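Local coordinates for protein dextranase (Pseudarthrobacter oxydans, PDB 6NZS) that hydrolyses internal alpha-1,6-glucosidic linkages of dextran as a family 49 glycoside hydrolase, at residues M438-S452 against I479-A493. Sequence-based numbering, arbitrary orientation.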
ATOM      1  N   MET A 438     -12.838  -1.974  -4.977  1.00  9.49           N
ATOM      2  CA  MET A 438     -13.533  -3.034  -4.251  1.00  9.51           C
ATOM      3  C   MET A 438     -14.946  -3.167  -4.812  1.00  9.95           C
ATOM      4  O   MET A 438     -15.738  -2.220  -4.765  1.00  9.97           O
ATOM      5  CB  MET A 438     -13.533  -2.733  -2.753  1.00  9.33           C
ATOM      6  CG  MET A 438     -12.112  -2.715  -2.163  1.00  9.45           C
ATOM      7  SD  MET A 438     -12.027  -2.593  -0.353  1.00 10.85           S
ATOM      8  CE  MET A 438     -12.751  -0.980  -0.103  1.00 10.92           C
ATOM      9  N   TYR A 439     -15.257  -4.333  -5.380  1.00  9.67           N
ATOM     10  CA  TYR A 439     -16.347  -4.404  -6.348  1.00  8.92           C
ATOM     11  C   TYR A 439     -17.369  -5.511  -6.132  1.00  9.76           C
ATOM     12  O   TYR A 439     -18.326  -5.572  -6.899  1.00 10.43           O
ATOM     13  CB  TYR A 439     -15.794  -4.557  -7.777  1.00 11.14           C
ATOM     14  CG  TYR A 439     -15.134  -5.902  -8.084  1.00 11.13           C
ATOM     15  CD1 TYR A 439     -15.872  -6.977  -8.581  1.00 12.74           C
ATOM     16  CD2 TYR A 439     -13.768  -6.085  -7.906  1.00 15.14           C
ATOM     17  CE1 TYR A 439     -15.266  -8.192  -8.869  1.00 12.12           C
ATOM     18  CE2 TYR A 439     -13.157  -7.295  -8.199  1.00 17.27           C
ATOM     19  CZ  TYR A 439     -13.911  -8.339  -8.684  1.00 17.37           C
ATOM     20  OH  TYR A 439     -13.302  -9.536  -8.980  1.00 20.18           O
ATOM     21  N   TRP A 440     -17.200  -6.373  -5.134  1.00  8.51           N
ATOM     22  CA  TRP A 440     -17.907  -7.654  -5.112  1.00  9.22           C
ATOM     23  C   TRP A 440     -19.424  -7.488  -5.095  1.00  8.99           C
ATOM     24  O   TRP A 440     -19.981  -6.726  -4.298  1.00 10.35           O
ATOM     25  CB  TRP A 440     -17.494  -8.444  -3.876  1.00  9.82           C
ATOM     26  CG  TRP A 440     -16.026  -8.628  -3.694  1.00 11.06           C
ATOM     27  CD1 TRP A 440     -15.260  -8.124  -2.679  1.00 14.17           C
ATOM     28  CD2 TRP A 440     -15.146  -9.410  -4.510  1.00 11.42           C
ATOM     29  NE1 TRP A 440     -13.961  -8.532  -2.822  1.00 15.10           N
ATOM     30  CE2 TRP A 440     -13.863  -9.332  -3.932  1.00 13.25           C
ATOM     31  CE3 TRP A 440     -15.322 -10.179  -5.667  1.00 13.62           C
ATOM     32  CZ2 TRP A 440     -12.757  -9.971  -4.479  1.00 14.86           C
ATOM     33  CZ3 TRP A 440     -14.220 -10.815  -6.214  1.00 16.59           C
ATOM     34  CH2 TRP A 440     -12.951 -10.710  -5.618  1.00 18.29           C
ATOM     35  N   LYS A 441     -20.091  -8.249  -5.967  1.00 10.27           N
ATOM     36  CA  LYS A 441     -21.547  -8.307  -5.956  1.00 12.67           C
ATOM     37  C   LYS A 441     -22.051  -9.082  -4.745  1.00 11.88           C
ATOM     38  O   LYS A 441     -23.037  -8.685  -4.109  1.00 13.88           O
ATOM     39  CB  LYS A 441     -21.997  -8.973  -7.260  1.00 11.03           C
ATOM     40  CG  LYS A 441     -23.461  -9.362  -7.384  1.00 12.75           C
ATOM     41  CD  LYS A 441     -23.650 -10.069  -8.727  1.00 13.77           C
ATOM     42  CE  LYS A 441     -24.970 -10.813  -8.829  1.00 19.89           C
ATOM     43  NZ  LYS A 441     -25.125 -11.481 -10.155  1.00 15.70           N
ATOM     44  N   ASP A 442     -21.391 -10.185  -4.407  1.00 11.54           N
ATOM     45  CA  ASP A 442     -21.783 -10.938  -3.228  1.00 12.64           C
ATOM     46  C   ASP A 442     -21.175 -10.292  -1.988  1.00 11.35           C
ATOM     47  O   ASP A 442     -20.259  -9.467  -2.075  1.00 12.19           O
ATOM     48  CB  ASP A 442     -21.394 -12.423  -3.345  1.00 12.87           C
ATOM     49  CG  ASP A 442     -19.907 -12.646  -3.616  1.00 15.76           C
ATOM     50  OD1 ASP A 442     -19.268 -11.818  -4.279  1.00 13.61           O
ATOM     51  OD2 ASP A 442     -19.367 -13.689  -3.166  1.00 19.97           O
ATOM     52  N   VAL A 443     -21.701 -10.667  -0.821  1.00 12.95           N
ATOM     53  CA  VAL A 443     -21.261 -10.086   0.452  1.00 12.24           C
ATOM     54  C   VAL A 443     -20.076 -10.917   0.943  1.00 14.24           C
ATOM     55  O   VAL A 443     -20.238 -11.936   1.616  1.00 19.04           O
ATOM     56  CB  VAL A 443     -22.399 -10.009   1.469  1.00 12.72           C
ATOM     57  CG1 VAL A 443     -21.901  -9.483   2.811  1.00 15.35           C
ATOM     58  CG2 VAL A 443     -23.544  -9.133   0.934  1.00 16.23           C
ATOM     59  N   LYS A 444     -18.866 -10.476   0.611  1.00 11.85           N
ATOM     60  CA  LYS A 444     -17.648 -11.176   1.003  1.00 12.45           C
ATOM     61  C   LYS A 444     -17.245 -10.828   2.430  1.00 13.01           C
ATOM     62  O   LYS A 444     -17.554  -9.753   2.947  1.00 12.93           O
ATOM     63  CB  LYS A 444     -16.496 -10.813   0.065  1.00 13.66           C
ATOM     64  CG  LYS A 444     -16.744 -11.150  -1.385  1.00 18.02           C
ATOM     65  CD  LYS A 444     -15.997 -12.379  -1.787  1.00 23.04           C
ATOM     66  CE  LYS A 444     -16.107 -12.630  -3.272  1.00 19.71           C
ATOM     67  NZ  LYS A 444     -16.478 -14.051  -3.500  1.00 18.68           N
ATOM     68  N   TYR A 445     -16.538 -11.758   3.069  1.00 12.24           N
ATOM     69  CA  TYR A 445     -16.134 -11.562   4.459  1.00 11.33           C
ATOM     70  C   TYR A 445     -14.912 -10.666   4.606  1.00 12.36           C
ATOM     71  O   TYR A 445     -14.700 -10.113   5.694  1.00 12.89           O
ATOM     72  CB  TYR A 445     -15.808 -12.897   5.143  1.00 13.32           C
ATOM     73  CG  TYR A 445     -16.932 -13.908   5.173  1.00 14.33           C
ATOM     74  CD1 TYR A 445     -17.869 -13.904   6.199  1.00 13.64           C
ATOM     75  CD2 TYR A 445     -17.036 -14.881   4.188  1.00 15.09           C
ATOM     76  CE1 TYR A 445     -18.896 -14.848   6.235  1.00 16.17           C
ATOM     77  CE2 TYR A 445     -18.058 -15.823   4.209  1.00 16.34           C
ATOM     78  CZ  TYR A 445     -18.981 -15.797   5.233  1.00 17.84           C
ATOM     79  OH  TYR A 445     -19.991 -16.740   5.257  1.00 20.70           O
ATOM     80  N   ASN A 446     -14.103 -10.521   3.560  1.00 10.93           N
ATOM     81  CA  ASN A 446     -12.821  -9.817   3.632  1.00 12.03           C
ATOM     82  C   ASN A 446     -12.817  -8.645   2.654  1.00  9.87           C
ATOM     83  O   ASN A 446     -12.116  -8.666   1.642  1.00 10.34           O
ATOM     84  CB  ASN A 446     -11.628 -10.776   3.384  1.00 11.93           C
ATOM     85  CG  ASN A 446     -11.638 -11.398   1.991  1.00 11.57           C
ATOM     86  OD1 ASN A 446     -12.689 -11.777   1.473  1.00 12.95           O
ATOM     87  ND2 ASN A 446     -10.461 -11.502   1.383  1.00 12.45           N
ATOM     88  N   THR A 447     -13.591  -7.613   2.966  1.00  9.73           N
ATOM     89  CA  THR A 447     -13.650  -6.421   2.126  1.00  8.87           C
ATOM     90  C   THR A 447     -14.055  -5.250   3.014  1.00 10.09           C
ATOM     91  O   THR A 447     -14.106  -5.385   4.241  1.00 10.23           O
ATOM     92  CB  THR A 447     -14.543  -6.667   0.894  1.00  9.34           C
ATOM     93  OG1 THR A 447     -14.455  -5.559  -0.021  1.00  9.62           O
ATOM     94  CG2 THR A 447     -15.986  -6.871   1.311  1.00 10.72           C
ATOM     95  N   CYS A 448     -14.329  -4.104   2.377  1.00  8.77           N
ATOM     96  CA  CYS A 448     -14.685  -2.827   3.000  1.00 10.16           C
ATOM     97  C   CYS A 448     -13.456  -2.050   3.449  1.00  9.55           C
ATOM     98  O   CYS A 448     -12.333  -2.562   3.413  1.00  9.50           O
ATOM     99  CB  CYS A 448     -15.656  -2.971   4.181  1.00  9.68           C
ATOM    100  SG  CYS A 448     -17.112  -3.989   3.876  1.00 10.28           S
ATOM    101  N   ILE A 449     -13.668  -0.812   3.893  1.00  8.54           N
ATOM    102  CA  ILE A 449     -12.556   0.002   4.375  1.00  9.13           C
ATOM    103  C   ILE A 449     -11.933  -0.617   5.626  1.00  9.07           C
ATOM    104  O   ILE A 449     -10.706  -0.718   5.739  1.00  9.48           O
ATOM    105  CB  ILE A 449     -13.015   1.454   4.597  1.00  9.11           C
ATOM    106  CG1 ILE A 449     -13.605   2.044   3.303  1.00 10.58           C
ATOM    107  CG2 ILE A 449     -11.857   2.297   5.115  1.00 10.05           C
ATOM    108  CD1 ILE A 449     -12.615   2.142   2.139  1.00 10.96           C
ATOM    109  N   LEU A 450     -12.764  -1.033   6.586  1.00  8.85           N
ATOM    110  CA  LEU A 450     -12.307  -1.669   7.823  1.00  8.18           C
ATOM    111  C   LEU A 450     -12.899  -3.071   7.940  1.00  9.46           C
ATOM    112  O   LEU A 450     -14.072  -3.289   7.623  1.00 10.86           O
ATOM    113  CB  LEU A 450     -12.693  -0.824   9.045  1.00 10.91           C
ATOM    114  CG  LEU A 450     -12.125   0.594   9.060  1.00 10.60           C
ATOM    115  CD1 LEU A 450     -13.218   1.626   8.809  1.00 12.95           C
ATOM    116  CD2 LEU A 450     -11.409   0.858  10.384  1.00 12.97           C
ATOM    117  N   ASN A 451     -12.098  -4.025   8.425  1.00  9.57           N
ATOM    118  CA  ASN A 451     -12.508  -5.423   8.344  1.00  9.98           C
ATOM    119  C   ASN A 451     -11.840  -6.256   9.426  1.00 10.77           C
ATOM    120  O   ASN A 451     -10.646  -6.111   9.686  1.00 11.02           O
ATOM    121  CB  ASN A 451     -12.121  -5.950   6.955  1.00 10.30           C
ATOM    122  CG  ASN A 451     -12.574  -7.377   6.672  1.00 10.13           C
ATOM    123  OD1 ASN A 451     -11.811  -8.139   6.083  1.00 10.50           O
ATOM    124  ND2 ASN A 451     -13.809  -7.730   7.033  1.00  9.46           N
ATOM    125  N   SER A 452     -12.636  -7.124  10.044  1.00 11.96           N
ATOM    126  CA  SER A 452     -12.160  -8.338  10.704  1.00 11.19           C
ATOM    127  C   SER A 452     -12.740  -9.494   9.898  1.00 12.05           C
ATOM    128  O   SER A 452     -13.910  -9.856  10.067  1.00 11.27           O
ATOM    129  CB  SER A 452     -12.615  -8.410  12.155  1.00 11.79           C
ATOM    130  OG  SER A 452     -12.365  -9.720  12.676  1.00 12.60           O
ATOM    131  N   ILE A 479     -10.173   8.852   8.203  1.00  9.78           N
ATOM    132  CA  ILE A 479     -10.029   7.938   7.078  1.00  9.98           C
ATOM    133  C   ILE A 479     -10.842   8.554   5.953  1.00  9.74           C
ATOM    134  O   ILE A 479     -12.077   8.462   5.940  1.00 10.34           O
ATOM    135  CB  ILE A 479     -10.511   6.520   7.388  1.00  9.29           C
ATOM    136  CG1 ILE A 479      -9.856   5.955   8.656  1.00 11.09           C
ATOM    137  CG2 ILE A 479     -10.219   5.624   6.185  1.00 10.51           C
ATOM    138  CD1 ILE A 479     -10.434   4.600   9.072  1.00 12.44           C
ATOM    139  N   THR A 480     -10.159   9.196   5.016  1.00  8.67           N
ATOM    140  CA  THR A 480     -10.804   9.883   3.910  1.00  9.32           C
ATOM    141  C   THR A 480     -10.816   8.955   2.705  1.00  9.47           C
ATOM    142  O   THR A 480      -9.757   8.521   2.241  1.00 10.70           O
ATOM    143  CB  THR A 480     -10.038  11.169   3.605  1.00  9.98           C
ATOM    144  OG1 THR A 480     -10.119  12.043   4.745  1.00 11.14           O
ATOM    145  CG2 THR A 480     -10.618  11.867   2.388  1.00 12.33           C
ATOM    146  N   VAL A 481     -12.011   8.626   2.221  1.00  8.35           N
ATOM    147  CA  VAL A 481     -12.182   7.713   1.095  1.00  7.63           C
ATOM    148  C   VAL A 481     -12.736   8.525  -0.065  1.00  8.64           C
ATOM    149  O   VAL A 481     -13.859   9.046  -0.002  1.00  9.49           O
ATOM    150  CB  VAL A 481     -13.104   6.541   1.446  1.00  7.95           C
ATOM    151  CG1 VAL A 481     -13.213   5.583   0.266  1.00  9.99           C
ATOM    152  CG2 VAL A 481     -12.581   5.819   2.690  1.00  9.34           C
ATOM    153  N   GLU A 482     -11.937   8.662  -1.112  1.00  9.09           N
ATOM    154  CA  GLU A 482     -12.287   9.538  -2.227  1.00  9.50           C
ATOM    155  C   GLU A 482     -12.953   8.749  -3.348  1.00  8.97           C
ATOM    156  O   GLU A 482     -12.598   7.595  -3.608  1.00  9.46           O
ATOM    157  CB  GLU A 482     -11.041  10.261  -2.747  1.00  9.69           C
ATOM    158  CG  GLU A 482     -10.332  11.067  -1.651  1.00 10.40           C
ATOM    159  CD  GLU A 482      -9.581  12.269  -2.183  1.00 15.01           C
ATOM    160  OE1 GLU A 482     -10.032  12.891  -3.170  1.00 17.64           O
ATOM    161  OE2 GLU A 482      -8.541  12.610  -1.598  1.00 12.43           O
ATOM    162  N   GLY A 483     -13.922   9.384  -4.012  1.00  9.59           N
ATOM    163  CA  GLY A 483     -14.704   8.661  -5.005  1.00  9.31           C
ATOM    164  C   GLY A 483     -15.615   7.613  -4.368  1.00  9.31           C
ATOM    165  O   GLY A 483     -15.946   7.659  -3.179  1.00  9.85           O
ATOM    166  N   MET A 484     -16.019   6.644  -5.188  1.00  8.40           N
ATOM    167  CA  MET A 484     -16.955   5.607  -4.766  1.00  9.07           C
ATOM    168  C   MET A 484     -16.239   4.431  -4.115  1.00  9.05           C
ATOM    169  O   MET A 484     -15.126   4.071  -4.499  1.00  9.14           O
ATOM    170  CB  MET A 484     -17.715   5.068  -5.980  1.00  9.75           C
ATOM    171  CG  MET A 484     -18.565   6.093  -6.688  1.00  9.37           C
ATOM    172  SD  MET A 484     -19.417   5.390  -8.124  1.00 13.15           S
ATOM    173  CE  MET A 484     -18.061   5.098  -9.236  1.00 19.61           C
ATOM    174  N   THR A 485     -16.893   3.824  -3.123  1.00  8.45           N
ATOM    175  CA  THR A 485     -16.417   2.562  -2.559  1.00  8.40           C
ATOM    176  C   THR A 485     -17.606   1.643  -2.321  1.00  8.62           C
ATOM    177  O   THR A 485     -18.763   2.005  -2.574  1.00  8.70           O
ATOM    178  CB  THR A 485     -15.552   2.747  -1.302  1.00  9.54           C
ATOM    179  OG1 THR A 485     -14.833   1.537  -1.044  1.00  9.70           O
ATOM    180  CG2 THR A 485     -16.400   3.090  -0.075  1.00  9.49           C
ATOM    181  N   ASN A 486     -17.311   0.436  -1.830  1.00  9.05           N
ATOM    182  CA  ASN A 486     -18.343  -0.589  -1.687  1.00  8.64           C
ATOM    183  C   ASN A 486     -18.968  -0.657  -0.299  1.00  9.31           C
ATOM    184  O   ASN A 486     -20.194  -0.792  -0.197  1.00  9.84           O
ATOM    185  CB  ASN A 486     -17.855  -1.974  -2.157  1.00  8.32           C
ATOM    186  CG  ASN A 486     -16.766  -2.563  -1.283  1.00  8.66           C
ATOM    187  OD1 ASN A 486     -15.972  -1.843  -0.664  1.00  9.49           O
ATOM    188  ND2 ASN A 486     -16.700  -3.894  -1.254  1.00  9.40           N
ATOM    189  N   CYS A 487     -18.182  -0.574   0.776  1.00  8.97           N
ATOM    190  CA  CYS A 487     -18.752  -0.727   2.114  1.00  9.00           C
ATOM    191  C   CYS A 487     -17.785  -0.169   3.149  1.00  8.51           C
ATOM    192  O   CYS A 487     -16.577  -0.111   2.927  1.00  9.44           O
ATOM    193  CB  CYS A 487     -19.119  -2.188   2.426  1.00 10.35           C
ATOM    194  SG  CYS A 487     -17.842  -3.410   2.067  1.00 10.47           S
ATOM    195  N   ALA A 488     -18.342   0.229   4.298  1.00  8.75           N
ATOM    196  CA  ALA A 488     -17.546   0.872   5.342  1.00  9.20           C
ATOM    197  C   ALA A 488     -16.806  -0.131   6.224  1.00  8.69           C
ATOM    198  O   ALA A 488     -15.584  -0.044   6.374  1.00  9.79           O
ATOM    199  CB  ALA A 488     -18.427   1.785   6.201  1.00 10.98           C
ATOM    200  N   ILE A 489     -17.526  -1.066   6.842  1.00  9.26           N
ATOM    201  CA  ILE A 489     -16.924  -1.895   7.888  1.00  9.93           C
ATOM    202  C   ILE A 489     -17.639  -3.235   7.997  1.00  8.99           C
ATOM    203  O   ILE A 489     -18.870  -3.292   8.069  1.00  9.68           O
ATOM    204  CB  ILE A 489     -16.881  -1.146   9.238  1.00 10.46           C
ATOM    205  CG1 ILE A 489     -16.206  -2.000  10.305  1.00 10.42           C
ATOM    206  CG2 ILE A 489     -18.278  -0.724   9.681  1.00 11.57           C
ATOM    207  CD1 ILE A 489     -15.741  -1.182  11.520  1.00 11.66           C
ATOM    208  N   ARG A 490     -16.863  -4.319   8.037  1.00  9.00           N
ATOM    209  CA  ARG A 490     -17.411  -5.641   8.321  1.00  9.13           C
ATOM    210  C   ARG A 490     -16.546  -6.289   9.385  1.00 10.45           C
ATOM    211  O   ARG A 490     -15.373  -6.581   9.140  1.00 10.10           O
ATOM    212  CB  ARG A 490     -17.502  -6.518   7.071  1.00 10.78           C
ATOM    213  CG  ARG A 490     -18.707  -6.173   6.211  1.00 11.02           C
ATOM    214  CD  ARG A 490     -18.755  -6.932   4.895  1.00  9.63           C
ATOM    215  NE  ARG A 490     -19.722  -6.266   4.031  1.00 10.09           N
ATOM    216  CZ  ARG A 490     -19.858  -6.476   2.726  1.00 10.27           C
ATOM    217  NH1 ARG A 490     -19.111  -7.373   2.104  1.00 10.52           N
ATOM    218  NH2 ARG A 490     -20.749  -5.766   2.044  1.00 10.26           N
ATOM    219  N   VAL A 491     -17.125  -6.514  10.558  1.00 10.60           N
ATOM    220  CA  VAL A 491     -16.422  -7.145  11.666  1.00 10.04           C
ATOM    221  C   VAL A 491     -17.072  -8.494  11.927  1.00 11.34           C
ATOM    222  O   VAL A 491     -18.187  -8.558  12.454  1.00 12.15           O
ATOM    223  CB  VAL A 491     -16.454  -6.258  12.917  1.00 11.26           C
ATOM    224  CG1 VAL A 491     -15.819  -6.981  14.108  1.00 14.58           C
ATOM    225  CG2 VAL A 491     -15.731  -4.935  12.648  1.00 12.94           C
ATOM    226  N   TYR A 492     -16.381  -9.566  11.553  1.00 11.44           N
ATOM    227  CA  TYR A 492     -16.731 -10.918  11.988  1.00 11.77           C
ATOM    228  C   TYR A 492     -15.813 -11.205  13.167  1.00 12.71           C
ATOM    229  O   TYR A 492     -14.641 -11.544  12.987  1.00 13.74           O
ATOM    230  CB  TYR A 492     -16.593 -11.909  10.832  1.00 13.56           C
ATOM    231  CG  TYR A 492     -17.381 -11.411   9.642  1.00 12.47           C
ATOM    232  CD1 TYR A 492     -18.764 -11.538   9.595  1.00 12.05           C
ATOM    233  CD2 TYR A 492     -16.748 -10.734   8.607  1.00 11.37           C
ATOM    234  CE1 TYR A 492     -19.493 -11.031   8.524  1.00 14.89           C
ATOM    235  CE2 TYR A 492     -17.451 -10.230   7.548  1.00 12.07           C
ATOM    236  CZ  TYR A 492     -18.820 -10.388   7.502  1.00 12.08           C
ATOM    237  OH  TYR A 492     -19.525  -9.867   6.440  1.00 13.06           O
ATOM    238  N   ALA A 493     -16.334 -10.999  14.379  1.00 13.27           N
ATOM    239  CA  ALA A 493     -15.488 -10.984  15.569  1.00 13.31           C
ATOM    240  C   ALA A 493     -15.047 -12.393  15.931  1.00 14.49           C
ATOM    241  O   ALA A 493     -15.877 -13.246  16.262  1.00 14.27           O
ATOM    242  CB  ALA A 493     -16.227 -10.343  16.739  1.00 13.42           C
TER
HETATM  243  O   HOH W   1     -19.305  -5.192  -2.114  1.00 10.41           O
HETATM  244  O   HOH W   2     -19.014  -7.564  -0.698  1.00 11.38           O
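Strands 450-452 and 489-493 run parallel, their axes 4.6 Å apart, in a backbone ladder that pairs Leu450 with Ile489, Asn451 with Arg490 and Ser452 with Val491. A disulfide joins Cys448 SG to Cys487 SG, tying the two segments covalently where they enter their strands. Its sulfurs floor the guanidinium of Arg490, with Cys487 SG over the centre of one face and Val443 CG1 over the opposite one. From between them the extended arginine chain sends NH1 to Lys444 O (3.0 Å), on a carbonyl lone pair; water 2 joins NH1 to Asp442 O, while NE turns to Val519 O. With Arg490 replaced by alanine, the carbonyls of Lys444 and Val519 would probably lose this donor, and the disulfide and Val443 their flat packing partner. These strands are successive rungs of the right-handed parallel beta-helix of family 49. Inside the coil Ile449 CD1 meets Val481 CG2 tip to tip at 3.7 Å, branched aliphatic chains suiting a dry core. The anti placement of Asn451 CG against the backbone N (chi1 -176°) puts ND2 between two carbonyls, donating to Arg490 O at 2.9 Å and to Tyr445 O, while OD1 accepts from Gln415 on the preceding rung. The Tyr445 edge stands on the Tyr492 face in a T-shaped stack, planes at 71°, and the Tyr492 hydroxyl is hydrogen-bonded to His521 ND1. Asn486 ND2 gives a nearly straight bond to Thr447 OG1 (3.1 Å, 166°), in the amide plane of Asn486, whereas its buried OD1 lies against Met438 CB and CE without a polar partner.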